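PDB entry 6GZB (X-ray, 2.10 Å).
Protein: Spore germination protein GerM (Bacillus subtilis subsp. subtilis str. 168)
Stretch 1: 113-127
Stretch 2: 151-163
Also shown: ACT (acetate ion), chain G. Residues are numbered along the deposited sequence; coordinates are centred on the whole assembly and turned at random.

Stretch 1, residues 113-127: DIKKDGTAIADFSNE
Stretch 2 151-163: SSIDKVKLRINGH

Strands 119-124 and 155-160 run parallel, their N-to-C directions 19° apart, paired in register from Thr 119 with Lys 155 to Phe 124 with Ile 160; the CA atoms of Asp 123 and Arg 159 lie 4.4 Å apart, and Ala 122 CA lies 5.1 Å from Leu 158 CA. Both backbones are extended, with phi from -87° to -142° and psi from 112° to 156°. The even-numbered residues of the first strand hold the ladder: Ala 120 N donates to Lys 155 O, Lys 157 N to Ala 120 O, Ala 122 N to Lys 157 O, Arg 159 N to Ala 122 O, Phe 124 N to Arg 159 O and Asn 161 N to Phe 124 O, each at 2.8 Å.

A type I turn from Lys 115 to Gly 118 leads into the first strand. Gly 118, at phi/psi 100/4, suits a conformation in which a CB would press on the preceding carbonyl and lie 2.6 Å from Asp 154 OD1. Gly 118 O accepts from Asp 154 N (2.9 Å) and Lys 155 N (3.2 Å). Asp 117, chi1 p, brings OD1 to 2.9 Å from Thr 119 N, a hydrogen bond that braces the turn. Lys 155 (m, t, m, m) curls its chain back, so that NZ donates to Asp 117 O at 3.0 Å and forms a salt bridge with Asp 154 OD1 at 3.2 Å; its CE passes 3.2 Å from Thr 119 OG1.

Thr 119, Ile 121 and Asp 123 share one face with Lys 155, Lys 157 and Arg 159. Long aliphatic stems suit this face: Arg 159 (m, t, t) lies extended, Ile 121 (m, t) places CG2 3.7 Å from Arg 159 CD, and that methyl covers one face of the guanidinium. Asp 123, chi1 t, reaches the type I' turn from Ile 160 to His 163, where OD1 accepts from Gly 162 N at 2.8 Å. Gly 162, at 88/-8, again occupies a backbone conformation that calls for glycine. A water donates to Asp 123 OD2 (2.5 Å) and accepts from Arg 159 NH1 (3.0 Å), linking the two charged groups.

The other face is apolar. Small Ala 120 leaves room for Ile 153 (m, t), whose CG2 approaches Ala 120 CB to 3.5 Å, while Ile 153 CD1 meets Ile 114 CD1 at 3.8 Å. Leu 158 (chi1 m, chi2 19°, between wells) sets CD1 4.3 Å from both Ala 122 CB and Phe 124 CE2, at the edge of the Phe 124 ring (chi1 m, chi2 -86°).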

# COMPACT_ATOMS: atom_id res chain seq x y z
N ASP A 113 -3.39 19.06 -11.20
CA ASP A 113 -3.27 20.35 -10.55
C ASP A 113 -3.15 20.14 -9.04
O ASP A 113 -4.08 19.67 -8.38
CB ASP A 113 -4.50 21.19 -10.89
CG ASP A 113 -4.46 22.56 -10.26
OD1 ASP A 113 -3.35 23.12 -10.14
OD2 ASP A 113 -5.54 23.09 -9.91
N ILE A 114 -1.99 20.47 -8.50
CA ILE A 114 -1.73 20.28 -7.08
C ILE A 114 -2.00 21.58 -6.32
O ILE A 114 -1.36 22.59 -6.55
CB ILE A 114 -0.27 19.83 -6.84
CG1 ILE A 114 0.01 18.54 -7.62
CG2 ILE A 114 -0.00 19.61 -5.36
CD1 ILE A 114 1.47 18.12 -7.58
N LYS A 115 -2.97 21.54 -5.41
CA LYS A 115 -3.33 22.71 -4.61
C LYS A 115 -2.45 22.79 -3.37
O LYS A 115 -1.81 21.81 -2.99
CB LYS A 115 -4.79 22.65 -4.17
CG LYS A 115 -5.76 22.14 -5.23
CD LYS A 115 -6.74 23.22 -5.67
CE LYS A 115 -6.20 23.99 -6.86
NZ LYS A 115 -7.28 24.30 -7.84
N LYS A 116 -2.49 23.95 -2.70
CA LYS A 116 -1.65 24.19 -1.54
C LYS A 116 -2.13 23.42 -0.31
O LYS A 116 -1.33 23.09 0.57
CB LYS A 116 -1.59 25.69 -1.22
CG LYS A 116 -0.53 26.44 -2.03
CD LYS A 116 -0.43 27.89 -1.60
CE LYS A 116 0.92 28.50 -1.97
NZ LYS A 116 1.23 29.71 -1.16
N ASP A 117 -3.41 23.09 -0.28
CA ASP A 117 -3.99 22.34 0.83
C ASP A 117 -3.67 20.84 0.76
O ASP A 117 -4.06 20.08 1.65
CB ASP A 117 -5.51 22.55 0.89
CG ASP A 117 -6.24 21.92 -0.29
OD1 ASP A 117 -5.58 21.44 -1.24
OD2 ASP A 117 -7.48 21.94 -0.28
N GLY A 118 -2.96 20.42 -0.28
CA GLY A 118 -2.55 19.02 -0.41
C GLY A 118 -3.45 18.22 -1.34
O GLY A 118 -3.24 17.02 -1.52
N THR A 119 -4.41 18.88 -1.96
CA THR A 119 -5.34 18.23 -2.87
C THR A 119 -4.76 18.20 -4.27
O THR A 119 -4.34 19.23 -4.79
CB THR A 119 -6.68 18.99 -2.92
OG1 THR A 119 -7.30 18.94 -1.63
CG2 THR A 119 -7.62 18.36 -3.95
N ALA A 120 -4.74 17.02 -4.88
CA ALA A 120 -4.40 16.91 -6.29
C ALA A 120 -5.66 16.65 -7.09
O ALA A 120 -6.45 15.76 -6.75
CB ALA A 120 -3.40 15.80 -6.51
N ILE A 121 -5.84 17.43 -8.14
CA ILE A 121 -6.96 17.23 -9.04
C ILE A 121 -6.47 16.58 -10.32
O ILE A 121 -5.65 17.14 -11.05
CB ILE A 121 -7.66 18.57 -9.36
CG1 ILE A 121 -8.27 19.16 -8.09
CG2 ILE A 121 -8.75 18.36 -10.40
CD1 ILE A 121 -8.62 20.62 -8.19
N ALA A 122 -6.93 15.36 -10.56
CA ALA A 122 -6.51 14.62 -11.74
C ALA A 122 -7.61 14.67 -12.77
O ALA A 122 -8.69 14.11 -12.57
CB ALA A 122 -6.20 13.17 -11.37
N ASP A 123 -7.34 15.36 -13.88
CA ASP A 123 -8.36 15.62 -14.90
C ASP A 123 -8.03 14.79 -16.13
O ASP A 123 -7.03 15.01 -16.80
CB ASP A 123 -8.38 17.12 -15.25
CG ASP A 123 -9.59 17.52 -16.08
OD1 ASP A 123 -10.39 16.64 -16.47
OD2 ASP A 123 -9.71 18.72 -16.41
N PHE A 124 -8.88 13.80 -16.41
CA PHE A 124 -8.58 12.78 -17.42
C PHE A 124 -9.34 13.07 -18.71
O PHE A 124 -10.41 13.68 -18.71
CB PHE A 124 -8.99 11.39 -16.90
CG PHE A 124 -8.16 10.91 -15.74
CD1 PHE A 124 -6.96 10.26 -15.95
CD2 PHE A 124 -8.62 11.05 -14.44
CE1 PHE A 124 -6.21 9.79 -14.89
CE2 PHE A 124 -7.87 10.59 -13.36
CZ PHE A 124 -6.67 9.96 -13.59
N SER A 125 -8.81 12.57 -19.82
CA SER A 125 -9.54 12.56 -21.07
C SER A 125 -10.65 11.51 -21.04
O SER A 125 -10.75 10.72 -20.09
CB SER A 125 -8.58 12.28 -22.23
OG SER A 125 -8.17 10.93 -22.25
N ASN A 126 -11.48 11.49 -22.08
CA ASN A 126 -12.69 10.68 -22.08
C ASN A 126 -12.42 9.19 -22.17
O ASN A 126 -13.28 8.38 -21.80
CB ASN A 126 -13.62 11.11 -23.22
CG ASN A 126 -15.03 10.58 -23.03
OD1 ASN A 126 -15.48 9.69 -23.77
ND2 ASN A 126 -15.72 11.06 -22.01
N GLU A 127 -11.24 8.82 -22.66
CA GLU A 127 -10.84 7.40 -22.72
C GLU A 127 -10.81 6.76 -21.33
O GLU A 127 -10.87 5.52 -21.20
CB GLU A 127 -9.47 7.26 -23.36
CG GLU A 127 -9.47 7.46 -24.87
CD GLU A 127 -9.38 8.92 -25.27
OE1 GLU A 127 -9.30 9.79 -24.37
OE2 GLU A 127 -9.35 9.18 -26.49
N SER A 151 4.74 13.89 -1.23
CA SER A 151 4.54 14.55 0.06
C SER A 151 3.60 15.76 -0.07
O SER A 151 2.96 16.16 0.90
CB SER A 151 5.87 14.96 0.68
OG SER A 151 6.51 15.93 -0.13
N SER A 152 3.56 16.39 -1.35
CA SER A 152 2.69 17.53 -1.60
C SER A 152 1.24 17.12 -1.85
O SER A 152 0.38 17.99 -1.98
CB SER A 152 3.20 18.33 -2.81
OG SER A 152 3.13 17.56 -4.00
N ILE A 153 0.97 15.82 -1.94
CA ILE A 153 -0.38 15.33 -2.19
C ILE A 153 -0.83 14.35 -1.10
O ILE A 153 -0.22 13.30 -0.91
CB ILE A 153 -0.47 14.64 -3.55
CG1 ILE A 153 -0.01 15.58 -4.66
CG2 ILE A 153 -1.90 14.20 -3.84
CD1 ILE A 153 0.24 14.90 -5.99
N ASP A 154 -1.91 14.68 -0.40
CA ASP A 154 -2.52 13.71 0.51
C ASP A 154 -4.01 13.49 0.27
O ASP A 154 -4.62 12.65 0.92
CB ASP A 154 -2.28 14.09 1.97
CG ASP A 154 -2.53 15.56 2.23
OD1 ASP A 154 -3.51 16.10 1.68
OD2 ASP A 154 -1.74 16.17 2.98
N LYS A 155 -4.58 14.19 -0.71
CA LYS A 155 -5.98 14.02 -1.07
C LYS A 155 -6.12 14.13 -2.58
O LYS A 155 -5.34 14.82 -3.23
CB LYS A 155 -6.85 15.12 -0.43
CG LYS A 155 -6.98 15.03 1.08
CD LYS A 155 -7.79 16.21 1.62
CE LYS A 155 -7.15 17.55 1.30
NZ LYS A 155 -6.06 17.90 2.25
N VAL A 156 -7.16 13.51 -3.12
CA VAL A 156 -7.29 13.40 -4.56
C VAL A 156 -8.72 13.69 -5.00
O VAL A 156 -9.68 13.24 -4.36
CB VAL A 156 -6.87 11.99 -5.05
CG1 VAL A 156 -7.19 11.81 -6.52
CG2 VAL A 156 -5.39 11.76 -4.79
N LYS A 157 -8.85 14.43 -6.09
CA LYS A 157 -10.13 14.64 -6.73
C LYS A 157 -10.01 14.23 -8.19
O LYS A 157 -8.99 14.47 -8.83
CB LYS A 157 -10.54 16.11 -6.66
CG LYS A 157 -11.03 16.56 -5.29
CD LYS A 157 -11.48 18.02 -5.34
CE LYS A 157 -11.66 18.61 -3.95
NZ LYS A 157 -12.73 17.93 -3.17
N LEU A 158 -11.05 13.59 -8.71
CA LEU A 158 -11.02 13.04 -10.05
C LEU A 158 -11.93 13.85 -10.97
O LEU A 158 -13.03 14.23 -10.58
CB LEU A 158 -11.48 11.58 -10.02
CG LEU A 158 -10.44 10.46 -9.82
CD1 LEU A 158 -9.13 10.93 -9.22
CD2 LEU A 158 -11.02 9.34 -8.99
N ARG A 159 -11.47 14.14 -12.18
CA ARG A 159 -12.33 14.74 -13.19
C ARG A 159 -12.19 14.04 -14.52
O ARG A 159 -11.14 13.46 -14.82
CB ARG A 159 -11.99 16.22 -13.36
CG ARG A 159 -12.39 17.08 -12.17
CD ARG A 159 -11.88 18.50 -12.33
NE ARG A 159 -12.26 19.35 -11.21
CZ ARG A 159 -12.05 20.66 -11.15
NH1 ARG A 159 -11.51 21.31 -12.18
NH2 ARG A 159 -12.42 21.33 -10.07
N ILE A 160 -13.24 14.11 -15.33
CA ILE A 160 -13.15 13.75 -16.75
C ILE A 160 -13.51 14.96 -17.61
O ILE A 160 -14.61 15.49 -17.51
CB ILE A 160 -14.07 12.58 -17.09
CG1 ILE A 160 -13.77 11.37 -16.21
CG2 ILE A 160 -13.94 12.20 -18.56
CD1 ILE A 160 -14.76 10.24 -16.38
N ASN A 161 -12.54 15.43 -18.39
CA ASN A 161 -12.71 16.63 -19.19
C ASN A 161 -13.29 17.79 -18.38
O ASN A 161 -14.16 18.52 -18.84
CB ASN A 161 -13.60 16.33 -20.40
CG ASN A 161 -12.84 15.60 -21.50
OD1 ASN A 161 -13.36 14.66 -22.12
ND2 ASN A 161 -11.60 16.01 -21.75
N GLY A 162 -12.81 17.94 -17.15
CA GLY A 162 -13.15 19.08 -16.31
C GLY A 162 -14.41 18.87 -15.49
O GLY A 162 -14.71 19.66 -14.59
N HIS A 163 -15.12 17.77 -15.73
CA HIS A 163 -16.34 17.46 -14.98
C HIS A 163 -15.99 16.67 -13.71
O HIS A 163 -15.28 15.67 -13.77
CB HIS A 163 -17.29 16.65 -15.86
CG HIS A 163 -18.48 16.10 -15.13
ND1 HIS A 163 -19.51 16.90 -14.67
CD2 HIS A 163 -18.83 14.83 -14.83
CE1 HIS A 163 -20.42 16.15 -14.09
NE2 HIS A 163 -20.02 14.89 -14.15
C ACT G . -4.12 26.84 -4.52
O ACT G . -3.06 26.61 -5.09
OXT ACT G . -4.42 26.26 -3.49
CH3 ACT G . -5.20 27.48 -5.31
O HOH W 1 0.12 20.80 -1.80
O HOH W 2 -10.27 20.46 -14.72
O HOH W 3 -11.45 13.55 -24.21